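Local coordinates for DUF2235 domain-containing protein (Pseudomonas aeruginosa, PDB 4O5P) that is a type VI secretion phospholipase effector that probably hydrolyses membrane phospholipids through an alpha/beta-hydrolase catalytic domain, at residues P224-Y232 with Y265-S273. Numbering follows the deposited sequence.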
ATOM      1  N   PRO A 224      23.301  31.013  -5.927  1.00 37.01           N
ATOM      2  CA  PRO A 224      22.090  31.328  -5.158  1.00 31.18           C
ATOM      3  C   PRO A 224      22.179  30.926  -3.682  1.00 32.22           C
ATOM      4  O   PRO A 224      22.802  29.905  -3.370  1.00 31.78           O
ATOM      5  CB  PRO A 224      21.003  30.482  -5.855  1.00 32.99           C
ATOM      6  CG  PRO A 224      21.701  29.790  -7.042  1.00 35.19           C
ATOM      7  CD  PRO A 224      23.144  29.768  -6.695  1.00 34.06           C
ATOM      8  N   HIS A 225      21.569  31.714  -2.793  1.00 24.58           N
ATOM      9  CA  HIS A 225      21.435  31.308  -1.394  1.00 31.53           C
ATOM     10  C   HIS A 225      20.384  30.196  -1.279  1.00 31.07           C
ATOM     11  O   HIS A 225      19.213  30.427  -1.566  1.00 29.37           O
ATOM     12  CB  HIS A 225      21.009  32.484  -0.505  1.00 28.97           C
ATOM     13  CG  HIS A 225      22.105  33.462  -0.209  1.00 39.86           C
ATOM     14  ND1 HIS A 225      23.089  33.784  -1.120  1.00 39.29           N
ATOM     15  CD2 HIS A 225      22.353  34.213   0.890  1.00 45.11           C
ATOM     16  CE1 HIS A 225      23.901  34.685  -0.592  1.00 37.45           C
ATOM     17  NE2 HIS A 225      23.475  34.963   0.627  1.00 44.96           N
ATOM     18  N   ILE A 226      20.804  29.005  -0.848  1.00 30.62           N
ATOM     19  CA  ILE A 226      19.884  27.885  -0.659  1.00 27.92           C
ATOM     20  C   ILE A 226      19.079  28.059   0.618  1.00 25.84           C
ATOM     21  O   ILE A 226      19.645  28.117   1.707  1.00 24.80           O
ATOM     22  CB  ILE A 226      20.631  26.536  -0.640  1.00 31.49           C
ATOM     23  CG1 ILE A 226      21.501  26.394  -1.884  1.00 30.91           C
ATOM     24  CG2 ILE A 226      19.649  25.384  -0.560  1.00 27.42           C
ATOM     25  CD1 ILE A 226      20.763  26.668  -3.172  1.00 28.29           C
ATOM     26  N   LEU A 227      17.755  28.117   0.484  1.00 26.55           N
ATOM     27  CA  LEU A 227      16.901  28.564   1.576  1.00 24.95           C
ATOM     28  C   LEU A 227      16.233  27.465   2.390  1.00 24.94           C
ATOM     29  O   LEU A 227      16.201  27.535   3.623  1.00 25.48           O
ATOM     30  CB  LEU A 227      15.818  29.492   1.038  1.00 26.39           C
ATOM     31  CG  LEU A 227      16.299  30.860   0.576  1.00 28.58           C
ATOM     32  CD1 LEU A 227      15.139  31.664   0.039  1.00 32.85           C
ATOM     33  CD2 LEU A 227      16.966  31.580   1.736  1.00 29.84           C
ATOM     34  N   ALA A 228      15.654  26.480   1.710  1.00 21.35           N
ATOM     35  CA  ALA A 228      14.859  25.474   2.409  1.00 21.08           C
ATOM     36  C   ALA A 228      14.626  24.259   1.549  1.00 20.81           C
ATOM     37  O   ALA A 228      14.971  24.234   0.360  1.00 19.61           O
ATOM     38  CB  ALA A 228      13.499  26.052   2.850  1.00 21.09           C
HETATM   39  N   MSE A 229      14.014  23.261   2.173  1.00 18.70           N
HETATM   40  CA  MSE A 229      13.600  22.063   1.482  1.00 19.26           C
HETATM   41  C   MSE A 229      12.142  21.799   1.757  1.00 16.86           C
HETATM   42  O   MSE A 229      11.735  21.664   2.904  1.00 16.39           O
HETATM   43  CB  MSE A 229      14.450  20.888   1.926  1.00 16.74           C
HETATM   44  CG  MSE A 229      15.822  21.013   1.333  1.00 19.87           C
HETATM   45 SE   MSE A 229      16.993  19.557   1.535  0.56 31.40          SE
HETATM   46  CE  MSE A 229      15.775  18.003   1.322  1.00 15.20           C
ATOM     47  N   ARG A 230      11.369  21.722   0.678  1.00 18.28           N
ATOM     48  CA  ARG A 230       9.923  21.622   0.750  1.00 17.79           C
ATOM     49  C   ARG A 230       9.500  20.376  -0.012  1.00 18.14           C
ATOM     50  O   ARG A 230       9.839  20.228  -1.192  1.00 14.88           O
ATOM     51  CB  ARG A 230       9.303  22.865   0.122  1.00 19.63           C
ATOM     52  CG  ARG A 230       9.835  24.169   0.700  1.00 19.64           C
ATOM     53  CD  ARG A 230       9.496  24.271   2.162  1.00 23.72           C
ATOM     54  NE  ARG A 230      10.018  25.484   2.798  1.00 22.54           N
ATOM     55  CZ  ARG A 230      10.103  25.642   4.117  1.00 23.11           C
ATOM     56  NH1 ARG A 230       9.697  24.673   4.934  1.00 21.33           N
ATOM     57  NH2 ARG A 230      10.584  26.767   4.623  1.00 27.77           N
ATOM     58  N   LEU A 231       8.774  19.480   0.663  1.00 18.91           N
ATOM     59  CA  LEU A 231       8.497  18.146   0.116  1.00 19.96           C
ATOM     60  C   LEU A 231       7.026  17.957  -0.255  1.00 18.99           C
ATOM     61  O   LEU A 231       6.138  18.389   0.465  1.00 17.18           O
ATOM     62  CB  LEU A 231       8.895  17.048   1.106  1.00 16.63           C
ATOM     63  CG  LEU A 231      10.366  16.893   1.504  1.00 20.16           C
ATOM     64  CD1 LEU A 231      10.621  15.545   2.116  1.00 16.90           C
ATOM     65  CD2 LEU A 231      11.264  17.091   0.330  1.00 22.44           C
ATOM     66  N   TYR A 232       6.794  17.309  -1.390  1.00 18.45           N
ATOM     67  CA  TYR A 232       5.466  16.928  -1.852  1.00 18.09           C
ATOM     68  C   TYR A 232       5.561  15.427  -2.094  1.00 19.15           C
ATOM     69  O   TYR A 232       6.392  14.971  -2.890  1.00 15.74           O
ATOM     70  CB  TYR A 232       5.103  17.709  -3.122  1.00 18.26           C
ATOM     71  CG  TYR A 232       5.460  19.171  -2.963  1.00 19.30           C
ATOM     72  CD1 TYR A 232       6.754  19.618  -3.224  1.00 19.56           C
ATOM     73  CD2 TYR A 232       4.530  20.089  -2.493  1.00 17.06           C
ATOM     74  CE1 TYR A 232       7.103  20.936  -3.045  1.00 21.94           C
ATOM     75  CE2 TYR A 232       4.879  21.421  -2.309  1.00 22.22           C
ATOM     76  CZ  TYR A 232       6.161  21.831  -2.593  1.00 20.92           C
ATOM     77  OH  TYR A 232       6.523  23.148  -2.416  1.00 24.32           O
ATOM     78  N   TYR A 265      12.697  21.830  12.347  1.00 22.97           N
ATOM     79  CA  TYR A 265      13.156  20.697  11.586  1.00 24.81           C
ATOM     80  C   TYR A 265      14.160  21.173  10.546  1.00 22.94           C
ATOM     81  O   TYR A 265      13.897  22.101   9.774  1.00 21.40           O
ATOM     82  CB  TYR A 265      11.952  19.966  10.976  1.00 24.53           C
ATOM     83  CG  TYR A 265      10.923  19.630  12.035  1.00 21.20           C
ATOM     84  CD1 TYR A 265       9.930  20.541  12.378  1.00 25.29           C
ATOM     85  CD2 TYR A 265      10.964  18.421  12.714  1.00 24.92           C
ATOM     86  CE1 TYR A 265       8.995  20.261  13.361  1.00 27.25           C
ATOM     87  CE2 TYR A 265      10.026  18.124  13.702  1.00 26.64           C
ATOM     88  CZ  TYR A 265       9.043  19.054  14.017  1.00 26.92           C
ATOM     89  OH  TYR A 265       8.106  18.780  14.994  1.00 33.84           O
ATOM     90  N   ARG A 266      15.338  20.563  10.571  1.00 23.57           N
ATOM     91  CA  ARG A 266      16.402  20.953   9.668  1.00 24.48           C
ATOM     92  C   ARG A 266      17.097  19.742   9.082  1.00 24.15           C
ATOM     93  O   ARG A 266      17.214  18.704   9.737  1.00 24.38           O
ATOM     94  CB  ARG A 266      17.399  21.894  10.361  1.00 26.17           C
ATOM     95  CG  ARG A 266      16.840  23.309  10.489  1.00 24.90           C
ATOM     96  CD  ARG A 266      17.677  24.231  11.334  1.00 30.94           C
ATOM     97  NE  ARG A 266      16.951  25.479  11.556  1.00 38.42           N
ATOM     98  CZ  ARG A 266      17.036  26.561  10.781  1.00 35.93           C
ATOM     99  NH1 ARG A 266      17.826  26.574   9.715  1.00 35.96           N
ATOM    100  NH2 ARG A 266      16.326  27.640  11.076  1.00 33.63           N
ATOM    101  N   PHE A 267      17.528  19.905   7.834  1.00 22.72           N
ATOM    102  CA  PHE A 267      18.152  18.867   7.039  1.00 25.89           C
ATOM    103  C   PHE A 267      19.439  19.501   6.534  1.00 25.10           C
ATOM    104  O   PHE A 267      19.419  20.328   5.606  1.00 20.38           O
ATOM    105  CB  PHE A 267      17.238  18.517   5.863  1.00 20.41           C
ATOM    106  CG  PHE A 267      17.743  17.402   4.993  1.00 21.94           C
ATOM    107  CD1 PHE A 267      18.561  17.670   3.908  1.00 18.49           C
ATOM    108  CD2 PHE A 267      17.364  16.081   5.243  1.00 22.37           C
ATOM    109  CE1 PHE A 267      19.013  16.649   3.084  1.00 21.36           C
ATOM    110  CE2 PHE A 267      17.809  15.051   4.426  1.00 20.74           C
ATOM    111  CZ  PHE A 267      18.640  15.339   3.339  1.00 24.52           C
ATOM    112  N   ALA A 268      20.551  19.131   7.163  1.00 27.11           N
ATOM    113  CA  ALA A 268      21.842  19.759   6.881  1.00 25.43           C
ATOM    114  C   ALA A 268      21.785  21.291   7.055  1.00 25.58           C
ATOM    115  O   ALA A 268      22.331  22.049   6.250  1.00 23.61           O
ATOM    116  CB  ALA A 268      22.318  19.373   5.483  1.00 25.46           C
ATOM    117  N   GLY A 269      21.111  21.737   8.113  1.00 27.44           N
ATOM    118  CA  GLY A 269      21.030  23.154   8.430  1.00 24.60           C
ATOM    119  C   GLY A 269      19.801  23.833   7.859  1.00 28.46           C
ATOM    120  O   GLY A 269      19.339  24.846   8.403  1.00 22.66           O
ATOM    121  N   LEU A 270      19.278  23.265   6.769  1.00 24.56           N
ATOM    122  CA  LEU A 270      18.182  23.864   6.016  1.00 24.98           C
ATOM    123  C   LEU A 270      16.832  23.502   6.620  1.00 24.43           C
ATOM    124  O   LEU A 270      16.586  22.326   6.916  1.00 22.88           O
ATOM    125  CB  LEU A 270      18.203  23.351   4.574  1.00 19.73           C
ATOM    126  CG  LEU A 270      19.322  23.709   3.603  1.00 23.85           C
ATOM    127  CD1 LEU A 270      19.147  22.903   2.322  1.00 22.64           C
ATOM    128  CD2 LEU A 270      19.331  25.206   3.297  1.00 24.43           C
ATOM    129  N   PRO A 271      15.944  24.501   6.780  1.00 23.71           N
ATOM    130  CA  PRO A 271      14.564  24.212   7.184  1.00 21.73           C
ATOM    131  C   PRO A 271      13.973  23.200   6.223  1.00 19.32           C
ATOM    132  O   PRO A 271      14.245  23.288   5.013  1.00 20.03           O
ATOM    133  CB  PRO A 271      13.853  25.562   6.994  1.00 22.59           C
ATOM    134  CG  PRO A 271      14.931  26.583   7.138  1.00 20.54           C
ATOM    135  CD  PRO A 271      16.172  25.944   6.561  1.00 23.20           C
ATOM    136  N   ILE A 272      13.193  22.255   6.746  1.00 20.77           N
ATOM    137  CA  ILE A 272      12.557  21.237   5.917  1.00 16.00           C
ATOM    138  C   ILE A 272      11.130  21.014   6.373  1.00 16.52           C
ATOM    139  O   ILE A 272      10.834  20.981   7.577  1.00 19.09           O
ATOM    140  CB  ILE A 272      13.344  19.889   5.943  1.00 18.59           C
ATOM    141  CG1 ILE A 272      12.755  18.882   4.944  1.00 16.43           C
ATOM    142  CG2 ILE A 272      13.414  19.311   7.367  1.00 15.64           C
ATOM    143  CD1 ILE A 272      13.605  17.615   4.807  1.00 15.97           C
ATOM    144  N   SER A 273      10.235  20.855   5.405  1.00 17.58           N
ATOM    145  CA  SER A 273       8.845  20.558   5.721  1.00 20.21           C
ATOM    146  C   SER A 273       8.238  19.677   4.640  1.00 16.48           C
ATOM    147  O   SER A 273       8.659  19.725   3.493  1.00 17.89           O
ATOM    148  CB  SER A 273       8.068  21.866   5.808  1.00 16.61           C
ATOM    149  OG  SER A 273       7.938  22.449   4.520  1.00 19.32           O
TER
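Selenomethionine M229 and I272 sit side by side on neighbouring parallel strands, 225-232 and 270-273, inside the mixed sheet of the alpha/beta-hydrolase domain. M229 N donates to P271 O (2.8 Å), S273 N to M229 O, and L231 N to S273 O, the alternating pattern of a parallel pair. P271 suits the start of the pairing: its carbonyl accepts from M229 N, and on its nitrogen side, where there is no N-H to give, ring carbon CD rests 3.3 Å from L227 O.

The side chain of M229 spans both the strand pair and the turn before the second strand. Its CB lies 4.0 Å from I272 CG1, and its CG reaches L270 CD1 at the same separation. With chi2 extended, the selenium approaches the F267 ring obliquely, 3.4 Å from F267 CD1, a Met-aromatic contact. A bend at chi3 (38°) then folds the methyl CE over a ring face, adding a CH-pi interaction 4.1 Å from the F267 centroid; CE also comes near I272 CD1. A long, flexible, unbranched residue suits this place, and flat F267 receives it because the type I' turn from F267 to L270 folds the short strand back. G269 fits the turn, since its backbone angles would jam a side chain against the preceding carbonyl. I226 CG2 extends the apolar patch onto L270 CD1, and helix 195-219 covers it through L207 and L214.

On the other face, R230 and S273 add a polar contact beside the small apolar pair A228 and P271. R230 offers NH1 to S273 OG at 2.9 Å, the oxygen tilted 15° from the guanidinium plane. Apolar contacts thus bury the M229 side beneath a helix, whereas opposite it D37 probably offsets the charge of R230 through a salt bridge to NE, and S273 OG, also bonded to E275, bridges the arginine to a second acid.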